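Local coordinates for protein lombricine kinase (Urechis caupo, PDB 3JPZ) that catalyses the reversible transfer of a phosphoryl group between ATP and the guanidino compound lombricine, as a member of the phosphagen kinase family, at residues I59-G64 against D77-E82; M259-Q262 against Y266-A269. All coordinates share one frame; numbering follows the deposited sequence.

Contact 1: I59-G64 against D77-E82; sequences IGLIAG and DAVINE
V79 projects from helix 73-83 toward the loop 59-64 and is met there by two branched side chains, I59 and L61, each offering a single methyl. The tighter meeting is with I59, whose CG2 comes within 3.3 Å of V79 CG1, closer than two methyl carbons normally approach. Both of these methyls lie anti to their own backbone N (chi1 of V79 159°), and the two side chains lie neither parallel nor at a right angle to each other.

L61 approaches differently. Its CB points at the helix, and with CG anti to the backbone N (chi1 -179°) the branch carries CD2 to the fork of the valine. There L61 CD2 lies 3.8 Å from V79 CB and 3.9 Å from V79 CG2, with CG1 scarcely farther, so one leucine methyl touches all three side-chain carbons of V79. No hydrogen bond passes between the two segments, and the interaction is wholly apolar. Between the two touching residues sits G60, with a positive phi of 90°, where a CB would be pressed against the carbonyl O of I59; I59 and L61, on either side of G60 in sequence, both reach the same valine.

Helix 20-24 adds V21, which touches both L61 and V79, and L75 and F76 on the preceding part of helix 73-83 also pack on L61. The contact thus belongs to a small hydrophobic core between a loop and two short helices, within the helical N-terminal domain of the phosphagen kinases.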
ATOM      1  N   ILE A  59       1.465   6.769  15.680  1.00 11.68           N
ATOM      2  CA  ILE A  59       2.336   5.925  16.471  1.00 17.32           C
ATOM      3  C   ILE A  59       3.403   5.381  15.544  1.00  9.62           C
ATOM      4  O   ILE A  59       4.580   5.590  15.759  1.00 11.07           O
ATOM      5  CB  ILE A  59       1.589   4.745  17.103  1.00 18.09           C
ATOM      6  CG1 ILE A  59       0.438   5.240  17.978  1.00 30.14           C
ATOM      7  CG2 ILE A  59       2.548   3.920  17.921  1.00 15.83           C
ATOM      8  CD1 ILE A  59      -0.361   4.115  18.618  1.00 35.15           C
ATOM      9  N   GLY A  60       2.967   4.678  14.506  1.00 19.89           N
ATOM     10  CA  GLY A  60       3.863   4.180  13.479  1.00 15.41           C
ATOM     11  C   GLY A  60       4.428   2.803  13.767  1.00 20.09           C
ATOM     12  O   GLY A  60       5.235   2.281  12.996  1.00 14.31           O
ATOM     13  N   LEU A  61       4.021   2.220  14.886  1.00  9.39           N
ATOM     14  CA  LEU A  61       4.515   0.908  15.288  1.00  9.83           C
ATOM     15  C   LEU A  61       3.404  -0.121  15.195  1.00  9.93           C
ATOM     16  O   LEU A  61       2.294   0.115  15.647  1.00 10.65           O
ATOM     17  CB  LEU A  61       5.054   0.955  16.717  1.00 20.08           C
ATOM     18  CG  LEU A  61       5.615  -0.361  17.251  1.00 29.97           C
ATOM     19  CD1 LEU A  61       6.838  -0.765  16.444  1.00 44.90           C
ATOM     20  CD2 LEU A  61       5.955  -0.249  18.731  1.00 24.82           C
ATOM     21  N   ILE A  62       3.705  -1.279  14.623  1.00 14.13           N
ATOM     22  CA  ILE A  62       2.704  -2.326  14.507  1.00 18.54           C
ATOM     23  C   ILE A  62       3.346  -3.709  14.590  1.00  9.35           C
ATOM     24  O   ILE A  62       4.418  -3.944  14.047  1.00 12.35           O
ATOM     25  CB  ILE A  62       1.904  -2.179  13.203  1.00 21.84           C
ATOM     26  CG1 ILE A  62       0.747  -3.178  13.179  1.00 27.05           C
ATOM     27  CG2 ILE A  62       2.823  -2.353  12.003  1.00 25.49           C
ATOM     28  CD1 ILE A  62      -0.356  -2.823  12.206  1.00 22.06           C
ATOM     29  N   ALA A  63       2.698  -4.613  15.310  1.00 14.32           N
ATOM     30  CA  ALA A  63       3.214  -5.962  15.462  1.00 15.60           C
ATOM     31  C   ALA A  63       2.885  -6.772  14.232  1.00 13.66           C
ATOM     32  O   ALA A  63       1.756  -6.750  13.743  1.00 18.94           O
ATOM     33  CB  ALA A  63       2.625  -6.620  16.712  1.00 13.41           C
ATOM     34  N   GLY A  64       3.881  -7.475  13.716  1.00 13.00           N
ATOM     35  CA  GLY A  64       3.632  -8.456  12.684  1.00 19.53           C
ATOM     36  C   GLY A  64       3.050  -9.714  13.301  1.00 14.05           C
ATOM     37  O   GLY A  64       2.363 -10.491  12.638  1.00 27.81           O
ATOM     38  N   ASP A  77       7.761  -1.255  24.147  1.00 16.85           N
ATOM     39  CA  ASP A  77       7.570  -0.785  25.511  1.00 20.47           C
ATOM     40  C   ASP A  77       7.661   0.738  25.572  1.00 17.76           C
ATOM     41  O   ASP A  77       6.891   1.385  26.271  1.00 12.87           O
ATOM     42  CB  ASP A  77       8.565  -1.441  26.458  1.00 24.87           C
ATOM     43  CG  ASP A  77       8.121  -2.822  26.895  1.00 26.78           C
ATOM     44  OD1 ASP A  77       7.177  -3.367  26.287  1.00 23.22           O
ATOM     45  OD2 ASP A  77       8.710  -3.357  27.857  1.00 23.03           O
ATOM     46  N   ALA A  78       8.585   1.319  24.820  1.00 24.94           N
ATOM     47  CA  ALA A  78       8.737   2.766  24.845  1.00 23.46           C
ATOM     48  C   ALA A  78       7.518   3.435  24.219  1.00 12.23           C
ATOM     49  O   ALA A  78       7.022   4.450  24.711  1.00 20.06           O
ATOM     50  CB  ALA A  78      10.000   3.179  24.119  1.00 20.92           C
ATOM     51  N   VAL A  79       7.036   2.858  23.126  1.00 13.73           N
ATOM     52  CA  VAL A  79       5.920   3.433  22.407  1.00 11.62           C
ATOM     53  C   VAL A  79       4.649   3.314  23.248  1.00 22.50           C
ATOM     54  O   VAL A  79       3.917   4.283  23.413  1.00 20.83           O
ATOM     55  CB  VAL A  79       5.742   2.767  21.019  1.00 15.25           C
ATOM     56  CG1 VAL A  79       4.353   2.973  20.499  1.00 13.78           C
ATOM     57  CG2 VAL A  79       6.766   3.315  20.035  1.00 20.45           C
ATOM     58  N   ILE A  80       4.409   2.123  23.786  1.00 16.67           N
ATOM     59  CA  ILE A  80       3.279   1.868  24.669  1.00 14.47           C
ATOM     60  C   ILE A  80       3.227   2.864  25.823  1.00 12.10           C
ATOM     61  O   ILE A  80       2.150   3.309  26.226  1.00 12.04           O
ATOM     62  CB  ILE A  80       3.361   0.445  25.274  1.00 11.41           C
ATOM     63  CG1 ILE A  80       3.124  -0.612  24.197  1.00 16.87           C
ATOM     64  CG2 ILE A  80       2.348   0.278  26.389  1.00 21.21           C
ATOM     65  CD1 ILE A  80       3.498  -2.030  24.634  1.00 13.80           C
ATOM     66  N   ASN A  81       4.388   3.193  26.370  1.00 16.31           N
ATOM     67  CA  ASN A  81       4.457   4.065  27.544  1.00 12.81           C
ATOM     68  C   ASN A  81       4.073   5.505  27.213  1.00 15.94           C
ATOM     69  O   ASN A  81       3.597   6.243  28.075  1.00 18.80           O
ATOM     70  CB  ASN A  81       5.858   4.030  28.143  1.00 13.41           C
ATOM     71  CG  ASN A  81       5.995   4.913  29.375  1.00 19.24           C
ATOM     72  OD1 ASN A  81       5.264   4.763  30.353  1.00 21.70           O
ATOM     73  ND2 ASN A  81       6.948   5.830  29.334  1.00 25.38           N
ATOM     74  N   GLU A  82       4.291   5.912  25.969  1.00 16.52           N
ATOM     75  CA  GLU A  82       3.887   7.249  25.557  1.00 23.85           C
ATOM     76  C   GLU A  82       2.415   7.250  25.194  1.00 23.13           C
ATOM     77  O   GLU A  82       1.652   8.089  25.655  1.00 16.07           O
ATOM     78  CB  GLU A  82       4.701   7.733  24.363  1.00 28.81           C
ATOM     79  CG  GLU A  82       4.217   9.077  23.824  1.00 31.87           C
ATOM     80  CD  GLU A  82       5.244   9.760  22.948  1.00 26.32           C
ATOM     81  OE1 GLU A  82       6.294   9.151  22.678  1.00 30.83           O
ATOM     82  OE2 GLU A  82       5.005  10.910  22.533  1.00 20.67           O
TER

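Contact 2: M259-Q262 against Y266-A269; sequences MWNQ and YLCA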
ATOM      1  N   MET A 259      -4.845 -14.396  21.907  1.00 20.86           N
ATOM      2  CA  MET A 259      -3.550 -13.897  22.336  1.00 19.47           C
ATOM      3  C   MET A 259      -3.744 -13.014  23.551  1.00 17.61           C
ATOM      4  O   MET A 259      -4.481 -12.028  23.502  1.00 17.10           O
ATOM      5  CB  MET A 259      -2.904 -13.055  21.240  1.00 30.96           C
ATOM      6  CG  MET A 259      -2.531 -13.819  19.995  1.00 32.04           C
ATOM      7  SD  MET A 259      -1.963 -12.656  18.744  1.00 22.92           S
ATOM      8  CE  MET A 259      -1.983 -13.699  17.294  1.00 31.21           C
ATOM      9  N   TRP A 260      -3.062 -13.352  24.635  1.00 27.60           N
ATOM     10  CA  TRP A 260      -3.204 -12.621  25.885  1.00 23.22           C
ATOM     11  C   TRP A 260      -2.015 -12.902  26.777  1.00 37.46           C
ATOM     12  O   TRP A 260      -1.629 -14.057  26.964  1.00 24.21           O
ATOM     13  CB  TRP A 260      -4.483 -13.056  26.602  1.00 26.56           C
ATOM     14  CG  TRP A 260      -4.669 -12.427  27.953  1.00 30.81           C
ATOM     15  CD1 TRP A 260      -5.333 -11.264  28.231  1.00 17.31           C
ATOM     16  CD2 TRP A 260      -4.191 -12.927  29.211  1.00 30.37           C
ATOM     17  NE1 TRP A 260      -5.297 -11.014  29.582  1.00 16.93           N
ATOM     18  CE2 TRP A 260      -4.599 -12.015  30.204  1.00 30.82           C
ATOM     19  CE3 TRP A 260      -3.452 -14.052  29.591  1.00 32.04           C
ATOM     20  CZ2 TRP A 260      -4.296 -12.194  31.554  1.00 33.78           C
ATOM     21  CZ3 TRP A 260      -3.154 -14.229  30.936  1.00 32.13           C
ATOM     22  CH2 TRP A 260      -3.577 -13.307  31.899  1.00 37.16           C
ATOM     23  N   ASN A 261      -1.422 -11.856  27.332  1.00 22.54           N
ATOM     24  CA  ASN A 261      -0.427 -12.072  28.366  1.00 31.38           C
ATOM     25  C   ASN A 261      -0.698 -11.177  29.564  1.00 31.77           C
ATOM     26  O   ASN A 261      -1.446 -10.198  29.470  1.00 22.91           O
ATOM     27  CB  ASN A 261       1.009 -11.934  27.825  1.00 34.86           C
ATOM     28  CG  ASN A 261       1.406 -10.498  27.547  1.00 32.09           C
ATOM     29  OD1 ASN A 261       1.138  -9.609  28.341  1.00 26.90           O
ATOM     30  ND2 ASN A 261       2.074 -10.274  26.425  1.00 36.72           N
ATOM     31  N   GLN A 262      -0.095 -11.545  30.688  1.00 20.84           N
ATOM     32  CA  GLN A 262      -0.377 -10.937  31.977  1.00 20.90           C
ATOM     33  C   GLN A 262      -0.003  -9.463  31.985  1.00 25.13           C
ATOM     34  O   GLN A 262      -0.644  -8.665  32.664  1.00 25.39           O
ATOM     35  CB  GLN A 262       0.400 -11.683  33.064  1.00 29.01           C
ATOM     36  CG  GLN A 262      -0.099 -11.463  34.476  1.00 22.59           C
ATOM     37  CD  GLN A 262       0.467 -12.488  35.437  1.00 38.87           C
ATOM     38  OE1 GLN A 262       1.616 -12.910  35.300  1.00 31.83           O
ATOM     39  NE2 GLN A 262      -0.334 -12.894  36.412  1.00 43.85           N
ATOM     40  N   TYR A 266      -4.892  -8.297  26.373  1.00 14.43           N
ATOM     41  CA  TYR A 266      -5.131  -8.828  25.044  1.00 26.53           C
ATOM     42  C   TYR A 266      -4.231  -8.162  24.026  1.00 25.75           C
ATOM     43  O   TYR A 266      -4.136  -6.933  23.954  1.00 21.05           O
ATOM     44  CB  TYR A 266      -6.609  -8.714  24.661  1.00 14.10           C
ATOM     45  CG  TYR A 266      -7.443  -9.675  25.466  1.00 28.37           C
ATOM     46  CD1 TYR A 266      -7.300 -11.048  25.297  1.00 18.24           C
ATOM     47  CD2 TYR A 266      -8.331  -9.219  26.430  1.00 25.91           C
ATOM     48  CE1 TYR A 266      -8.036 -11.937  26.046  1.00 16.18           C
ATOM     49  CE2 TYR A 266      -9.075 -10.101  27.182  1.00 15.12           C
ATOM     50  CZ  TYR A 266      -8.922 -11.463  26.986  1.00 16.04           C
ATOM     51  OH  TYR A 266      -9.659 -12.353  27.729  1.00 19.31           O
ATOM     52  N   LEU A 267      -3.558  -8.998  23.251  1.00 18.30           N
ATOM     53  CA  LEU A 267      -2.589  -8.524  22.288  1.00 17.07           C
ATOM     54  C   LEU A 267      -3.260  -8.262  20.956  1.00 13.36           C
ATOM     55  O   LEU A 267      -4.082  -9.045  20.490  1.00 35.56           O
ATOM     56  CB  LEU A 267      -1.466  -9.546  22.136  1.00 20.56           C
ATOM     57  CG  LEU A 267      -0.569  -9.705  23.365  1.00 33.41           C
ATOM     58  CD1 LEU A 267       0.139 -11.051  23.338  1.00 46.71           C
ATOM     59  CD2 LEU A 267       0.440  -8.566  23.461  1.00 40.08           C
ATOM     60  N   CYS A 268      -2.899  -7.136  20.357  1.00 23.55           N
ATOM     61  CA  CYS A 268      -3.378  -6.760  19.040  1.00 22.85           C
ATOM     62  C   CYS A 268      -2.185  -6.176  18.295  1.00 20.92           C
ATOM     63  O   CYS A 268      -1.145  -5.949  18.891  1.00 24.15           O
ATOM     64  CB  CYS A 268      -4.484  -5.725  19.178  1.00 29.84           C
ATOM     65  SG  CYS A 268      -3.970  -4.338  20.200  1.00 28.33           S
ATOM     66  N   ALA A 269      -2.321  -5.937  16.997  1.00 16.10           N
ATOM     67  CA  ALA A 269      -1.184  -5.495  16.207  1.00 15.75           C
ATOM     68  C   ALA A 269      -0.830  -4.060  16.563  1.00 16.70           C
ATOM     69  O   ALA A 269       0.338  -3.710  16.651  1.00 16.52           O
ATOM     70  CB  ALA A 269      -1.480  -5.622  14.726  1.00 26.07           C
TER
HETATM   71  O   HOH W   1      -5.923 -10.861  21.720  1.00 19.11           O
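M259 meets L267 through both backbone and side chain. Its carbonyl O accepts a hydrogen bond from L267 N at 3.2 Å, nearly straight at the hydrogen (169°) although the donor stands well above the carbonyl plane. The same oxygen, M259 O, also accepts a hydrogen bond from a water 2.6 Å away, and that water donates a second hydrogen bond to L267 O, so that direct and water-mediated links join the same two residues. M259 CB also packs on L267 CB at 3.9 Å, while the extended thioether leads off from the contact; the methionine side chain and that of L267 both touch Y129.

At W260 the chain pairs with Y266 in an antiparallel, non-hydrogen-bonded bridge. This is a two-stranded beta-hairpin, strand 260-261 against 265-266, apart from the large antiparallel sheet and within the C-terminal catalytic domain. The two aromatic side chains lie on one face of it. CG of W260 is anti to the backbone N (chi1 176°), which brings the five-membered ring to the tyrosine in an edge-to-face pair: CD1 stands over the centre of the Y266 ring, 3.5 Å above its plane, and the ring planes are inclined at 58°. M259 O lies at the edge of the tyrosine ring, near CD1, and R122 makes a cation-pi contact with the same ring.

The side chain of N261 crosses that of L267 at about a right angle. Its ND2 rests against the leucine fork, 3.7 Å from L267 CD1 and 3.8 Å from L267 CD2, a van der Waals contact of the amide nitrogen with the two methyls, whereas OD1 accepts a hydrogen bond from L264 N inside the hairpin turn.

How the contacts relate
From the N terminus, the chain first passes through the loop 59-64, and contact 1 closes when helix 73-83 returns against it, enclosing 12 residues that include helix 68-71. Much later in sequence, contact 2 closes a far shorter loop of three residues between 259-262 and 266-269. The two are in series, neither nested nor crossed, yet they meet in space: A63 N lies 2.9 Å from A269 O, a probable hydrogen bond, and I62 packs on A269. Here a loop of the N-terminal domain abuts the segment that follows the hairpin in the catalytic domain. A salt bridge from D77 to R263 and the hydrogen bond between Y69 and C268 also join these two regions.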